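Local coordinates for protein negative regulator of ofd1 (Schizosaccharomyces pombe, PDB 3QTM) that is required for correct translation termination, directly inhibits ofd1 and promotes the stability of the Sre1 N-terminal transcription factor domain in hypoxic gene control, at residues L44-I49 / Q88-E93; A76-S81 / L125-L130; E248-L253 / D262-K267; M300-I305 / D313-E318. All coordinates share one frame; numbering follows the deposited sequence.

Interaction 1: L44-I49 / Q88-E93; sequences LVFGTI and QKRLKE
On the helix whose F46 meets R90 and L91, the carbonyl O of L44 is gripped twice: T48 N approaches one face of its plane at 2.9 Å, and T48 OG1 the opposite face at 2.7 Å from L44 O. The hydroxyl of T48 is thus tied back to its own helix. The contact itself is carried by the F46 ring, whose CG stands beside the backbone N (chi1 -84°) and which extends toward the loop after helix 84-87. Its CZ faces the fork of L91, 3.7 Å from CD2 and 3.8 Å from CD1. One atom back, F46 CE2 rests 3.7 Å from R90 CG. The arginine chain bends at chi2 and chi3 and carries its guanidinium back to helix 38-58, where D39 forms a salt bridge with NH1 and S43 a hydrogen bond with NH2. Replacing F46 by alanine would probably leave a gap under L91 and leave the aliphatic part of R90 without its neighbour. The contact lies at the surface; V45, T48 and I49 of the same helix pack on helix 67-82, while L44, V45 and T48 also touch helix 15-34.

Interaction 2: A76-S81 / L125-L130; sequences ALLAVS and LARAYL
L78 of helix 67-82 inserts its branched end against R127 and A128 of helix 119-142, a buried contact inside the TPR-like array of helices in this protein. The two backbones come nearest at L78 and A128, whose CA atoms are 6.5 Å apart, and a single leucine does the bridging from the first helix. Its CG is turned trans to the backbone N (chi1 -165°), and chi2 of 55° then sends the two methyls to different neighbours. CD2 sits 3.7 Å from R127 CB and just as near R127 C, whereas CD1 faces A128, 4.3 Å from its CB. R127 answers with a chain that starts out straight but bends at chi3 (38°). The bend brings the guanidinium back alongside the leucine methyl CD2, so that this apolar group is bordered by both the root and the head of the arginine. The polar end is bonded outside the contact: R127 NH1 donates to S184 O. A128 also touches I105 of helix 97-110, and P187 lies against R127, so several parts of the fold converge here. At the head of the arginine, NH2 of R127 comes to 3.9 Å from CD2 of L78.

Interaction 3: E248-L253 / D262-K267; sequences EYYMDL and DDLINK
Y250 and L253 of helix 229-254 pack against L264 and K267 of helix 262-285, and Y250 lies at the centre of the tight part of this antiparallel helix pair. The axes of the two segments approach to 8.7 Å, at 155° between their directions. CB of K267 sits almost exactly over the middle of the Y250 ring, 3.8 Å from its centroid and only 4° off the normal, a CH-pi contact. From there the lysine runs out fully extended across the ring, its CD reaching 3.7 Å from CE1 of Y250. The opposite face of the ring is covered by CD2 of Y249, which holds the tyrosine flat between two neighbours. L264 comes instead to the ring edge, its CD2 3.8 Å from Y250 CD1. The same leucine packs just as closely on L253: CD1 of L264 meets CB of L253 at 3.6 Å, the two side chains crossing at about a right angle. The looser, more exposed side is polar, formed by D263 and the outer end of K267; OD2 of D263 takes a salt bridge from K267 NZ at 3.1 Å, the ammonium lying above the carboxylate plane. With an alanine at Y250, the K267 methylenes would probably lose the surface they lie on, and E204 a hydrogen-bond partner. OE2 of E204, at the start of helix 204-209, receives both the Y250 hydroxyl and the K267 ammonium. The contact therefore joins CH-pi and apolar packing to charge pairing, and the anionic partners are likely to favour the protonated lysine.

Interaction 4: M300-I305 / D313-E318; sequences MDLAQI and DNYLKE
The segments 300-305 and 313-318 run antiparallel, their directions 155° apart and their axes approaching to 8.2 Å, with A303 and Y315 nearest at 5.4 Å between CA atoms. They form a helical hairpin of the kind that TPR-like folds are built from, helix 292-305 turning back into helix 309-328. The small side chain of A303 is consistent with this close approach, and Y315 fills the interface beside it. L302 lies at about a right angle to the tyrosine, with its CB over the centre of the ring: 3.6 Å from the centroid and 10° off the normal, a CH-pi contact. Farther along the same leucine, CD1 comes to 4.0 Å from CE1 of Y315. The ring can reach the backbone too, because Y315 CG lies anti to its own carbonyl carbon (chi1 -62°); as a result CD2 of Y315 approaches C of L302 to 3.5 Å. Outside the hairpin, L302 touches L272 of helix 262-285, and L316 touches F340 of helix 335-343. A303 meets the second helix at two side chains, its CB lying 3.7 Å from CB of Y315 and, tighter than usual for two carbons, 3.5 Å from CD2 of L316.

How the interactions relate
Following the chain from the N terminus, helix 38-58 opens interaction 1 and helix 67-82 opens interaction 2 before the loop 88-93 closes the first; helix 119-142 then closes the second, so the two contacts cross. They also touch directly, V45 and I49 packing on A76, A79 and V80, and they bind the N-terminal helices into one block. Much later, interaction 3 closes a short connection between helices 229-254 and 262-285, and interaction 4 follows in series with another between helices 292-305 and 309-328. These two hairpins meet through I265 and I305, and through M251 and D301. About 18 Å separates the nearest atoms of interactions 2 and 3.

Interaction 1: L44-I49 / Q88-E93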
# COMPACT_ATOMS: atom_id res chain seq x y z
N LEU A 44 -21.53 9.79 -2.36
CA LEU A 44 -21.40 8.76 -3.40
C LEU A 44 -21.26 7.35 -2.82
O LEU A 44 -21.77 6.39 -3.40
CB LEU A 44 -20.23 9.08 -4.34
CG LEU A 44 -20.47 10.36 -5.17
CD1 LEU A 44 -19.21 10.87 -5.86
CD2 LEU A 44 -21.57 10.12 -6.18
N VAL A 45 -20.56 7.23 -1.70
CA VAL A 45 -20.34 5.94 -1.06
C VAL A 45 -21.65 5.38 -0.51
O VAL A 45 -22.00 4.23 -0.77
CB VAL A 45 -19.29 6.05 0.08
CG1 VAL A 45 -19.40 4.89 1.03
CG2 VAL A 45 -17.90 6.13 -0.52
N PHE A 46 -22.39 6.20 0.23
CA PHE A 46 -23.69 5.78 0.73
C PHE A 46 -24.65 5.48 -0.43
O PHE A 46 -25.50 4.60 -0.32
CB PHE A 46 -24.28 6.87 1.64
CG PHE A 46 -23.81 6.80 3.07
CD1 PHE A 46 -23.81 5.59 3.76
CD2 PHE A 46 -23.39 7.94 3.74
CE1 PHE A 46 -23.39 5.52 5.08
CE2 PHE A 46 -22.97 7.88 5.07
CZ PHE A 46 -22.96 6.67 5.74
N GLY A 47 -24.53 6.24 -1.52
CA GLY A 47 -25.36 6.02 -2.70
C GLY A 47 -25.05 4.66 -3.29
O GLY A 47 -25.96 3.92 -3.67
N THR A 48 -23.76 4.31 -3.33
CA THR A 48 -23.34 2.98 -3.79
C THR A 48 -23.99 1.88 -2.98
O THR A 48 -24.50 0.89 -3.53
CB THR A 48 -21.81 2.84 -3.67
OG1 THR A 48 -21.19 3.94 -4.32
CG2 THR A 48 -21.33 1.51 -4.31
N ILE A 49 -23.98 2.06 -1.67
CA ILE A 49 -24.56 1.07 -0.78
C ILE A 49 -26.06 0.91 -1.05
O ILE A 49 -26.57 -0.20 -1.17
CB ILE A 49 -24.28 1.43 0.70
CG1 ILE A 49 -22.80 1.20 1.00
CG2 ILE A 49 -25.21 0.64 1.66
CD1 ILE A 49 -22.25 1.94 2.24
N GLN A 88 -20.11 9.40 9.85
CA GLN A 88 -20.86 9.08 11.06
C GLN A 88 -21.96 10.11 11.33
O GLN A 88 -22.97 9.80 11.97
CB GLN A 88 -19.93 8.96 12.28
CG GLN A 88 -19.29 10.27 12.72
CD GLN A 88 -18.33 10.08 13.88
OE1 GLN A 88 -18.58 9.29 14.78
NE2 GLN A 88 -17.22 10.80 13.85
N LYS A 89 -21.77 11.34 10.84
CA LYS A 89 -22.77 12.39 11.04
C LYS A 89 -24.13 12.03 10.42
O LYS A 89 -25.15 12.59 10.81
CB LYS A 89 -22.29 13.74 10.49
CG LYS A 89 -20.95 14.19 11.07
CD LYS A 89 -20.63 15.65 10.77
CE LYS A 89 -20.60 15.91 9.27
NZ LYS A 89 -20.18 17.32 8.94
N ARG A 90 -24.14 11.10 9.47
CA ARG A 90 -25.39 10.76 8.78
C ARG A 90 -25.99 9.47 9.36
O ARG A 90 -26.97 8.95 8.84
CB ARG A 90 -25.15 10.59 7.28
CG ARG A 90 -23.79 11.07 6.79
CD ARG A 90 -23.83 12.39 6.01
NE ARG A 90 -24.13 12.17 4.60
CZ ARG A 90 -23.44 12.67 3.56
NH1 ARG A 90 -22.39 13.45 3.74
NH2 ARG A 90 -23.83 12.40 2.32
N LEU A 91 -25.38 8.96 10.42
CA LEU A 91 -25.78 7.67 10.97
C LEU A 91 -26.20 7.78 12.44
O LEU A 91 -25.84 8.74 13.11
CB LEU A 91 -24.62 6.68 10.82
CG LEU A 91 -24.10 6.45 9.40
CD1 LEU A 91 -22.81 5.62 9.38
CD2 LEU A 91 -25.18 5.78 8.55
N LYS A 92 -26.95 6.79 12.93
CA LYS A 92 -27.24 6.69 14.36
C LYS A 92 -25.93 6.51 15.11
O LYS A 92 -24.95 6.03 14.54
CB LYS A 92 -28.17 5.51 14.65
CG LYS A 92 -29.53 5.58 13.97
CD LYS A 92 -30.42 4.40 14.36
CE LYS A 92 -31.81 4.51 13.75
NZ LYS A 92 -32.79 3.58 14.39
N GLU A 93 -25.90 6.88 16.38
CA GLU A 93 -24.65 6.91 17.13
C GLU A 93 -24.13 5.51 17.47
O GLU A 93 -22.96 5.34 17.82
CB GLU A 93 -24.78 7.76 18.41
CG GLU A 93 -25.22 6.99 19.66
CD GLU A 93 -24.04 6.43 20.47
OE1 GLU A 93 -24.24 5.43 21.20
OE2 GLU A 93 -22.92 6.99 20.37

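Interaction 2: A76-S81 / L125-L130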
# COMPACT_ATOMS: atom_id res chain seq x y z
N ALA A 76 -17.50 -0.06 -0.94
CA ALA A 76 -18.26 1.06 -0.43
C ALA A 76 -18.30 1.03 1.11
O ALA A 76 -18.09 2.04 1.77
CB ALA A 76 -19.68 1.07 -1.01
N LEU A 77 -18.57 -0.15 1.67
CA LEU A 77 -18.57 -0.32 3.13
C LEU A 77 -17.21 0.08 3.74
O LEU A 77 -17.15 0.77 4.76
CB LEU A 77 -18.95 -1.76 3.52
CG LEU A 77 -20.41 -2.14 3.22
CD1 LEU A 77 -20.61 -3.66 3.19
CD2 LEU A 77 -21.38 -1.49 4.23
N LEU A 78 -16.13 -0.33 3.10
CA LEU A 78 -14.82 -0.02 3.63
C LEU A 78 -14.61 1.48 3.61
O LEU A 78 -13.96 2.04 4.50
CB LEU A 78 -13.72 -0.70 2.81
CG LEU A 78 -12.36 -0.73 3.50
CD1 LEU A 78 -12.51 -1.36 4.87
CD2 LEU A 78 -11.30 -1.47 2.65
N ALA A 79 -15.15 2.13 2.59
CA ALA A 79 -14.90 3.54 2.38
C ALA A 79 -15.62 4.33 3.45
O ALA A 79 -15.16 5.41 3.84
CB ALA A 79 -15.34 3.98 0.97
N VAL A 80 -16.75 3.80 3.93
CA VAL A 80 -17.48 4.45 5.01
C VAL A 80 -16.58 4.45 6.23
O VAL A 80 -16.46 5.47 6.91
CB VAL A 80 -18.83 3.76 5.33
CG1 VAL A 80 -19.46 4.34 6.62
CG2 VAL A 80 -19.81 3.91 4.16
N SER A 81 -15.90 3.33 6.46
CA SER A 81 -14.95 3.25 7.57
C SER A 81 -13.79 4.25 7.41
O SER A 81 -13.39 4.88 8.36
CB SER A 81 -14.42 1.82 7.79
OG SER A 81 -13.50 1.42 6.78
N LEU A 125 -11.17 -7.94 -0.44
CA LEU A 125 -10.90 -8.77 0.73
C LEU A 125 -9.59 -8.35 1.38
O LEU A 125 -9.55 -8.12 2.59
CB LEU A 125 -10.80 -10.25 0.33
CG LEU A 125 -12.12 -10.99 0.12
CD1 LEU A 125 -11.88 -12.24 -0.74
CD2 LEU A 125 -12.75 -11.34 1.47
N ALA A 126 -8.52 -8.26 0.59
CA ALA A 126 -7.22 -7.88 1.14
C ALA A 126 -7.28 -6.51 1.82
O ALA A 126 -6.79 -6.36 2.95
CB ALA A 126 -6.18 -7.88 0.05
N ARG A 127 -7.88 -5.53 1.14
CA ARG A 127 -8.02 -4.18 1.68
C ARG A 127 -8.74 -4.18 3.03
O ARG A 127 -8.30 -3.53 3.97
CB ARG A 127 -8.74 -3.27 0.68
CG ARG A 127 -7.88 -2.98 -0.56
CD ARG A 127 -8.65 -2.26 -1.68
NE ARG A 127 -9.58 -1.25 -1.17
CZ ARG A 127 -9.21 -0.06 -0.72
NH1 ARG A 127 -7.93 0.25 -0.70
NH2 ARG A 127 -10.11 0.81 -0.29
N ALA A 128 -9.83 -4.94 3.14
CA ALA A 128 -10.60 -4.95 4.38
C ALA A 128 -9.88 -5.68 5.51
O ALA A 128 -9.94 -5.25 6.65
CB ALA A 128 -11.99 -5.53 4.15
N TYR A 129 -9.20 -6.79 5.19
CA TYR A 129 -8.46 -7.53 6.21
C TYR A 129 -7.32 -6.66 6.76
O TYR A 129 -7.03 -6.69 7.95
CB TYR A 129 -7.88 -8.85 5.67
CG TYR A 129 -8.89 -9.95 5.41
CD1 TYR A 129 -9.85 -10.29 6.36
CD2 TYR A 129 -8.86 -10.67 4.22
CE1 TYR A 129 -10.77 -11.30 6.12
CE2 TYR A 129 -9.77 -11.68 3.97
CZ TYR A 129 -10.72 -11.99 4.92
OH TYR A 129 -11.62 -13.00 4.66
N LEU A 130 -6.67 -5.91 5.88
CA LEU A 130 -5.58 -5.04 6.33
C LEU A 130 -6.10 -3.88 7.17
O LEU A 130 -5.46 -3.49 8.15
CB LEU A 130 -4.72 -4.53 5.17
CG LEU A 130 -3.82 -5.57 4.50
CD1 LEU A 130 -3.09 -4.96 3.30
CD2 LEU A 130 -2.82 -6.18 5.49

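Interaction 3: E248-L253 / D262-K267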
# COMPACT_ATOMS: atom_id res chain seq x y z
N GLU A 248 17.57 -2.00 5.25
CA GLU A 248 17.78 -1.77 6.69
C GLU A 248 17.64 -3.04 7.50
O GLU A 248 18.31 -3.22 8.51
CB GLU A 248 16.82 -0.74 7.23
CG GLU A 248 17.07 0.65 6.74
CD GLU A 248 15.88 1.55 6.99
OE1 GLU A 248 15.07 1.21 7.89
OE2 GLU A 248 15.77 2.58 6.29
N TYR A 249 16.74 -3.91 7.07
CA TYR A 249 16.55 -5.19 7.73
C TYR A 249 17.90 -5.90 7.83
O TYR A 249 18.28 -6.40 8.89
CB TYR A 249 15.57 -6.04 6.95
CG TYR A 249 15.49 -7.50 7.36
CD1 TYR A 249 14.80 -7.89 8.51
CD2 TYR A 249 16.08 -8.49 6.58
CE1 TYR A 249 14.72 -9.23 8.87
CE2 TYR A 249 16.00 -9.82 6.93
CZ TYR A 249 15.32 -10.19 8.07
OH TYR A 249 15.25 -11.53 8.40
N TYR A 250 18.62 -5.90 6.72
CA TYR A 250 19.90 -6.58 6.66
C TYR A 250 21.01 -5.83 7.38
O TYR A 250 21.83 -6.43 8.07
CB TYR A 250 20.28 -6.84 5.22
CG TYR A 250 19.48 -7.96 4.60
CD1 TYR A 250 19.61 -9.27 5.06
CD2 TYR A 250 18.60 -7.72 3.55
CE1 TYR A 250 18.88 -10.30 4.50
CE2 TYR A 250 17.88 -8.74 2.98
CZ TYR A 250 18.02 -10.03 3.45
OH TYR A 250 17.28 -11.04 2.88
N MSE A 251 21.02 -4.51 7.22
CA MSE A 251 22.04 -3.69 7.87
C MSE A 251 21.92 -3.82 9.37
O MSE A 251 22.92 -3.86 10.08
CB MSE A 251 21.93 -2.23 7.44
CG MSE A 251 22.16 -2.03 5.94
SE MSE A 251 22.14 -0.15 5.38
CE MSE A 251 20.27 0.31 5.70
N ASP A 252 20.68 -3.91 9.85
CA ASP A 252 20.45 -4.08 11.28
C ASP A 252 20.98 -5.42 11.78
O ASP A 252 21.56 -5.49 12.85
CB ASP A 252 18.98 -3.93 11.61
CG ASP A 252 18.50 -2.50 11.49
OD1 ASP A 252 19.27 -1.66 10.96
OD2 ASP A 252 17.36 -2.21 11.91
N LEU A 253 20.77 -6.47 10.99
CA LEU A 253 21.29 -7.78 11.33
C LEU A 253 22.80 -7.71 11.42
O LEU A 253 23.41 -8.24 12.35
CB LEU A 253 20.91 -8.81 10.27
CG LEU A 253 19.44 -9.22 10.26
CD1 LEU A 253 19.20 -10.30 9.21
CD2 LEU A 253 19.03 -9.71 11.62
N ASP A 262 29.55 -11.73 5.15
CA ASP A 262 29.56 -11.39 3.73
C ASP A 262 28.16 -11.49 3.14
O ASP A 262 27.79 -10.73 2.24
CB ASP A 262 30.49 -12.33 2.96
CG ASP A 262 31.87 -12.42 3.59
OD1 ASP A 262 32.21 -11.54 4.41
OD2 ASP A 262 32.62 -13.37 3.25
N ASP A 263 27.38 -12.44 3.64
CA ASP A 263 26.04 -12.67 3.13
C ASP A 263 25.15 -11.45 3.41
O ASP A 263 24.54 -10.90 2.49
CB ASP A 263 25.44 -13.92 3.76
CG ASP A 263 24.30 -14.48 2.95
OD1 ASP A 263 24.26 -14.19 1.73
OD2 ASP A 263 23.44 -15.19 3.52
N LEU A 264 25.08 -11.05 4.67
CA LEU A 264 24.32 -9.87 5.06
C LEU A 264 24.70 -8.64 4.23
O LEU A 264 23.83 -7.93 3.72
CB LEU A 264 24.52 -9.56 6.54
CG LEU A 264 23.87 -10.56 7.50
CD1 LEU A 264 23.97 -10.04 8.93
CD2 LEU A 264 22.41 -10.82 7.11
N ILE A 265 26.00 -8.39 4.11
CA ILE A 265 26.46 -7.25 3.34
C ILE A 265 26.05 -7.34 1.87
O ILE A 265 25.61 -6.36 1.28
CB ILE A 265 27.98 -7.08 3.44
CG1 ILE A 265 28.37 -6.73 4.88
CG2 ILE A 265 28.45 -6.00 2.47
CD1 ILE A 265 29.84 -6.40 5.07
N ASN A 266 26.18 -8.53 1.29
CA ASN A 266 25.82 -8.72 -0.11
C ASN A 266 24.33 -8.50 -0.34
O ASN A 266 23.93 -7.93 -1.34
CB ASN A 266 26.24 -10.10 -0.60
CG ASN A 266 27.75 -10.28 -0.63
OD1 ASN A 266 28.51 -9.34 -0.39
ND2 ASN A 266 28.19 -11.51 -0.91
N LYS A 267 23.51 -8.97 0.60
CA LYS A 267 22.06 -8.84 0.47
C LYS A 267 21.62 -7.39 0.68
O LYS A 267 20.79 -6.88 -0.06
CB LYS A 267 21.33 -9.78 1.42
CG LYS A 267 21.40 -11.24 1.00
CD LYS A 267 20.95 -12.18 2.10
CE LYS A 267 20.84 -13.61 1.58
NZ LYS A 267 20.51 -14.58 2.66

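Interaction 4: M300-I305 / D313-E318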
# COMPACT_ATOMS: atom_id res chain seq x y z
N MSE A 300 25.38 6.78 0.81
CA MSE A 300 26.08 6.78 2.10
C MSE A 300 25.88 5.48 2.86
O MSE A 300 26.78 5.02 3.55
CB MSE A 300 25.64 7.97 2.95
CG MSE A 300 26.26 9.29 2.54
SE MSE A 300 25.52 10.80 3.54
CE MSE A 300 24.12 11.38 2.35
N ASP A 301 24.70 4.88 2.72
CA ASP A 301 24.44 3.54 3.24
C ASP A 301 25.31 2.49 2.53
O ASP A 301 25.85 1.58 3.16
CB ASP A 301 22.96 3.18 3.09
CG ASP A 301 22.08 3.88 4.13
OD1 ASP A 301 22.59 4.25 5.21
OD2 ASP A 301 20.86 4.04 3.86
N LEU A 302 25.42 2.61 1.21
CA LEU A 302 26.32 1.75 0.46
C LEU A 302 27.77 1.89 0.95
O LEU A 302 28.46 0.89 1.15
CB LEU A 302 26.22 2.06 -1.03
CG LEU A 302 24.99 1.41 -1.67
CD1 LEU A 302 24.65 2.04 -3.02
CD2 LEU A 302 25.19 -0.09 -1.79
N ALA A 303 28.22 3.12 1.15
CA ALA A 303 29.59 3.39 1.56
C ALA A 303 29.88 2.81 2.93
O ALA A 303 31.00 2.36 3.21
CB ALA A 303 29.86 4.88 1.55
N GLN A 304 28.88 2.82 3.79
CA GLN A 304 29.06 2.43 5.19
C GLN A 304 29.38 0.94 5.34
O GLN A 304 30.13 0.54 6.23
CB GLN A 304 27.82 2.80 6.00
CG GLN A 304 27.82 2.26 7.42
CD GLN A 304 26.52 2.55 8.14
OE1 GLN A 304 26.12 3.71 8.30
NE2 GLN A 304 25.84 1.49 8.59
N ILE A 305 28.82 0.12 4.46
CA ILE A 305 28.87 -1.33 4.65
C ILE A 305 29.78 -2.05 3.65
O ILE A 305 30.17 -3.19 3.87
CB ILE A 305 27.46 -1.95 4.56
CG1 ILE A 305 26.89 -1.81 3.14
CG2 ILE A 305 26.53 -1.30 5.57
CD1 ILE A 305 25.77 -2.76 2.84
N ASP A 313 35.01 4.53 -1.95
CA ASP A 313 35.40 5.82 -2.53
C ASP A 313 34.39 6.30 -3.56
O ASP A 313 34.00 7.48 -3.56
CB ASP A 313 36.78 5.71 -3.21
CG ASP A 313 37.93 5.72 -2.21
OD1 ASP A 313 37.68 5.73 -0.98
OD2 ASP A 313 39.10 5.71 -2.66
N ASN A 314 33.97 5.40 -4.44
CA ASN A 314 32.97 5.73 -5.46
C ASN A 314 31.66 6.24 -4.84
O ASN A 314 31.16 7.31 -5.20
CB ASN A 314 32.69 4.54 -6.37
CG ASN A 314 33.86 4.20 -7.27
OD1 ASN A 314 34.69 5.05 -7.59
ND2 ASN A 314 33.94 2.94 -7.68
N TYR A 315 31.11 5.47 -3.90
CA TYR A 315 29.86 5.82 -3.24
C TYR A 315 29.94 7.22 -2.61
O TYR A 315 29.03 8.04 -2.78
CB TYR A 315 29.49 4.78 -2.18
CG TYR A 315 29.26 3.38 -2.73
CD1 TYR A 315 28.59 3.18 -3.94
CD2 TYR A 315 29.67 2.26 -2.01
CE1 TYR A 315 28.37 1.90 -4.43
CE2 TYR A 315 29.44 0.98 -2.49
CZ TYR A 315 28.80 0.80 -3.71
OH TYR A 315 28.57 -0.47 -4.19
N LEU A 316 31.03 7.48 -1.88
CA LEU A 316 31.17 8.74 -1.16
C LEU A 316 31.21 9.93 -2.11
O LEU A 316 30.60 10.96 -1.84
CB LEU A 316 32.42 8.73 -0.27
CG LEU A 316 32.36 7.75 0.90
CD1 LEU A 316 33.69 7.70 1.69
CD2 LEU A 316 31.19 8.08 1.82
N LYS A 317 31.92 9.78 -3.23
CA LYS A 317 31.97 10.83 -4.24
C LYS A 317 30.58 11.09 -4.80
O LYS A 317 30.16 12.24 -4.93
CB LYS A 317 32.93 10.48 -5.38
CG LYS A 317 33.31 11.72 -6.21
CD LYS A 317 33.94 11.40 -7.57
CE LYS A 317 34.17 12.71 -8.35
NZ LYS A 317 34.42 12.54 -9.82
N GLU A 318 29.86 10.02 -5.13
CA GLU A 318 28.49 10.15 -5.64
C GLU A 318 27.57 10.89 -4.66
O GLU A 318 26.80 11.75 -5.06
CB GLU A 318 27.91 8.78 -6.02
CG GLU A 318 28.55 8.17 -7.26
CD GLU A 318 27.90 6.86 -7.68
OE1 GLU A 318 27.83 5.93 -6.85
OE2 GLU A 318 27.45 6.76 -8.85